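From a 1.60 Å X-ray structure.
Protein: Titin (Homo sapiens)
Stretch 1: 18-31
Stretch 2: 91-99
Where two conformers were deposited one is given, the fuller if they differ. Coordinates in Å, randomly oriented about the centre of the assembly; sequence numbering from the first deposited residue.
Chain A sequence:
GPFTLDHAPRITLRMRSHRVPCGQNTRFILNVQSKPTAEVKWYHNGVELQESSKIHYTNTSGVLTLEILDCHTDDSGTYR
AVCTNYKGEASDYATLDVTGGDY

Stretch 1, residues 18-31: HRVPCGQNTRFILN
Stretch 2, residues 91-99: SDYATLDVT

A beta strand can serve two neighbours at once, pairing with one through its backbone and packing side chains against both, and this titin domain is a compact example. Strand 91-98 runs parallel to strand 18-20, their N-to-C directions 30° apart and their axes approaching to 4.7 Å. Strand 26-31 packs across from it, near antiparallel at 156° and 9.3 Å away, too far for backbone pairing.

The register sets His-18 beside Leu-96, Arg-19 beside Asp-97 and Val-20 beside Val-98, with CA-CA distances of 5.5, 4.6 and 4.9 Å. Phi/psi values are extended, -148/134 at Val-20 and -108/131 at Leu-96. As parallel pairing requires, donors alternate between the two strands: His-18 N to Thr-95 O (3.1 Å), Asp-97 N to His-18 O (3.0 Å), Val-20 N to Asp-97 O (3.0 Å) and Thr-99 N to Val-20 O (2.9 Å). Thr-99, second in covered area, with chi1 at 65° (p), extends the ladder: Thr-99 O accepts a hydrogen bond from Cys-22 N (2.8 Å). Cys-22 is the second residue of a type II turn from Pro-21 to Gln-24; Gly-23, at 93/-17, suits that turn.

Leu-96 covers the most surface. With chi1 t and chi2 p, its CD1 lies over one face of the His-18 ring, 4.1 Å from the centroid, a CH-pi contact. The ring (chi1 p, chi2 -77°) also forms a hydrogen bond, 2.7 Å from His-18 NE2 to Thr-26 OG1. Leu-96 CD1 also meets Val-20 CG1 at 3.9 Å.

Phe-28 (chi1 m, chi2 -82°) spans the gap between the layers. The edge of its ring meets Leu-96, CZ to CB 3.8 Å, while its CE1 lies 3.8 Å from Ala-94 CB, both apolar contacts between buried side chains.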

# COMPACT_ATOMS: atom_id res chain seq x y z
N HIS A 18 3.92 0.14 11.81
CA HIS A 18 4.06 -0.96 12.76
C HIS A 18 5.41 -1.65 12.73
O HIS A 18 6.27 -1.38 11.88
CB HIS A 18 2.92 -1.98 12.59
CG HIS A 18 2.93 -2.69 11.28
ND1 HIS A 18 2.48 -2.11 10.11
CD2 HIS A 18 3.32 -3.95 10.94
CE1 HIS A 18 2.60 -2.97 9.11
NE2 HIS A 18 3.10 -4.09 9.59
N ARG A 19 5.58 -2.55 13.69
CA ARG A 19 6.80 -3.33 13.83
C ARG A 19 6.51 -4.75 13.41
O ARG A 19 5.37 -5.21 13.46
CB ARG A 19 7.27 -3.32 15.29
CG ARG A 19 7.64 -1.95 15.83
N VAL A 20 7.56 -5.46 13.00
CA VAL A 20 7.44 -6.87 12.70
C VAL A 20 8.77 -7.53 13.04
O VAL A 20 9.83 -6.99 12.74
CB VAL A 20 7.09 -7.12 11.21
CG1 VAL A 20 8.22 -6.66 10.31
CG2 VAL A 20 6.77 -8.59 10.97
N PRO A 21 8.71 -8.68 13.73
CA PRO A 21 9.94 -9.42 14.03
C PRO A 21 10.62 -9.87 12.74
O PRO A 21 9.95 -10.28 11.79
CB PRO A 21 9.43 -10.63 14.82
CG PRO A 21 8.14 -10.19 15.42
CD PRO A 21 7.53 -9.26 14.40
N CYS A 22 11.94 -9.79 12.72
CA CYS A 22 12.73 -10.29 11.60
C CYS A 22 12.26 -11.69 11.19
O CYS A 22 12.07 -12.56 12.04
CB CYS A 22 14.21 -10.31 11.98
SG CYS A 22 15.21 -11.59 11.16
N GLY A 23 12.05 -11.88 9.89
CA GLY A 23 11.68 -13.17 9.36
C GLY A 23 10.19 -13.43 9.21
O GLY A 23 9.79 -14.35 8.50
N GLN A 24 9.37 -12.63 9.87
CA GLN A 24 7.93 -12.81 9.75
C GLN A 24 7.43 -12.10 8.50
O GLN A 24 8.14 -11.29 7.90
CB GLN A 24 7.20 -12.30 10.99
CG GLN A 24 7.42 -13.16 12.23
CD GLN A 24 6.36 -12.93 13.30
OE1 GLN A 24 5.33 -12.30 13.06
NE2 GLN A 24 6.62 -13.46 14.49
N ASN A 25 6.20 -12.41 8.11
CA ASN A 25 5.53 -11.71 7.02
C ASN A 25 4.70 -10.60 7.59
O ASN A 25 4.29 -10.65 8.74
CB ASN A 25 4.61 -12.66 6.25
CG ASN A 25 5.29 -13.97 5.90
OD1 ASN A 25 6.44 -13.98 5.46
ND2 ASN A 25 4.57 -15.07 6.08
N THR A 26 4.43 -9.58 6.79
CA THR A 26 3.57 -8.53 7.29
C THR A 26 2.70 -7.94 6.18
O THR A 26 2.97 -8.15 5.00
CB THR A 26 4.38 -7.42 7.98
OG1 THR A 26 3.52 -6.66 8.84
CG2 THR A 26 5.06 -6.52 6.96
N ARG A 27 1.67 -7.22 6.57
CA ARG A 27 0.80 -6.57 5.60
C ARG A 27 0.54 -5.14 5.99
O ARG A 27 0.48 -4.82 7.18
CB ARG A 27 -0.55 -7.29 5.54
CG ARG A 27 -0.52 -8.61 4.84
CD ARG A 27 -1.86 -9.33 4.89
NE ARG A 27 -1.76 -10.60 4.17
CZ ARG A 27 -2.60 -11.62 4.32
NH1 ARG A 27 -3.60 -11.53 5.19
NH2 ARG A 27 -2.43 -12.73 3.62
N PHE A 28 0.38 -4.29 4.97
CA PHE A 28 -0.23 -2.97 5.11
C PHE A 28 -1.57 -3.03 4.40
O PHE A 28 -1.69 -3.63 3.34
CB PHE A 28 0.64 -1.90 4.45
CG PHE A 28 1.89 -1.55 5.23
CD1 PHE A 28 1.84 -0.68 6.30
CD2 PHE A 28 3.12 -2.08 4.86
CE1 PHE A 28 2.99 -0.35 7.01
CE2 PHE A 28 4.28 -1.76 5.58
CZ PHE A 28 4.20 -0.89 6.65
N ILE A 29 -2.58 -2.41 4.99
CA ILE A 29 -3.92 -2.45 4.40
C ILE A 29 -4.51 -1.05 4.45
O ILE A 29 -4.37 -0.35 5.44
CB ILE A 29 -4.83 -3.43 5.17
CG1 ILE A 29 -4.27 -4.85 5.11
CG2 ILE A 29 -6.24 -3.42 4.58
CD1 ILE A 29 -4.91 -5.82 6.10
N LEU A 30 -5.14 -0.64 3.35
CA LEU A 30 -5.88 0.62 3.37
C LEU A 30 -7.16 0.44 2.57
O LEU A 30 -7.35 -0.56 1.90
CB LEU A 30 -5.06 1.79 2.83
CG LEU A 30 -4.63 1.82 1.37
CD1 LEU A 30 -4.35 3.24 0.92
CD2 LEU A 30 -3.34 0.99 1.21
N ASN A 31 -8.08 1.40 2.70
CA ASN A 31 -9.30 1.32 1.93
C ASN A 31 -9.49 2.61 1.15
O ASN A 31 -9.37 3.69 1.72
CB ASN A 31 -10.50 1.15 2.85
CG ASN A 31 -11.77 0.87 2.09
OD1 ASN A 31 -12.01 -0.24 1.62
ND2 ASN A 31 -12.59 1.90 1.95
N SER A 91 -3.06 9.55 -1.76
CA SER A 91 -1.89 8.76 -1.38
C SER A 91 -1.84 8.60 0.12
O SER A 91 -2.38 9.43 0.87
CB SER A 91 -0.61 9.43 -1.88
OG SER A 91 0.51 8.57 -1.67
N ASP A 92 -1.21 7.52 0.57
CA ASP A 92 -1.08 7.25 2.00
C ASP A 92 0.29 6.61 2.18
O ASP A 92 0.80 5.98 1.27
CB ASP A 92 -2.17 6.27 2.45
CG ASP A 92 -2.19 6.05 3.95
OD1 ASP A 92 -1.86 6.97 4.73
OD2 ASP A 92 -2.55 4.93 4.35
N TYR A 93 0.88 6.80 3.36
CA TYR A 93 2.17 6.18 3.63
C TYR A 93 2.27 5.81 5.09
O TYR A 93 1.58 6.37 5.93
CB TYR A 93 3.32 7.09 3.22
CG TYR A 93 3.41 8.37 4.03
CD1 TYR A 93 4.13 8.41 5.21
CD2 TYR A 93 2.77 9.52 3.60
CE1 TYR A 93 4.22 9.58 5.95
CE2 TYR A 93 2.86 10.70 4.34
CZ TYR A 93 3.58 10.72 5.51
OH TYR A 93 3.66 11.88 6.25
N ALA A 94 3.14 4.85 5.39
CA ALA A 94 3.36 4.40 6.75
C ALA A 94 4.75 3.79 6.82
O ALA A 94 5.37 3.51 5.80
CB ALA A 94 2.30 3.37 7.16
N THR A 95 5.23 3.58 8.04
CA THR A 95 6.57 3.05 8.24
C THR A 95 6.55 1.61 8.71
O THR A 95 5.68 1.20 9.48
CB THR A 95 7.34 3.88 9.28
OG1 THR A 95 6.68 3.81 10.54
CG2 THR A 95 7.45 5.32 8.83
N LEU A 96 7.51 0.83 8.22
CA LEU A 96 7.75 -0.50 8.74
C LEU A 96 9.05 -0.50 9.54
O LEU A 96 10.07 -0.00 9.08
CB LEU A 96 7.87 -1.51 7.61
CG LEU A 96 7.99 -2.97 8.08
CD1 LEU A 96 6.73 -3.40 8.83
CD2 LEU A 96 8.28 -3.89 6.91
N ASP A 97 9.00 -1.06 10.75
CA ASP A 97 10.21 -1.28 11.53
C ASP A 97 10.38 -2.77 11.76
O ASP A 97 9.62 -3.38 12.52
CB ASP A 97 10.15 -0.53 12.86
CG ASP A 97 10.37 0.96 12.69
OD1 ASP A 97 11.29 1.35 11.93
OD2 ASP A 97 9.63 1.75 13.32
N VAL A 98 11.37 -3.35 11.10
CA VAL A 98 11.68 -4.76 11.30
C VAL A 98 12.64 -4.90 12.49
O VAL A 98 13.76 -4.41 12.46
CB VAL A 98 12.29 -5.38 10.03
CG1 VAL A 98 12.42 -6.89 10.19
CG2 VAL A 98 11.42 -5.05 8.83
N THR A 99 12.17 -5.57 13.54
CA THR A 99 12.92 -5.65 14.79
C THR A 99 13.65 -6.98 14.93
O THR A 99 13.15 -8.02 14.51
CB THR A 99 11.98 -5.46 16.00
OG1 THR A 99 11.04 -6.54 16.05
CG2 THR A 99 11.22 -4.15 15.87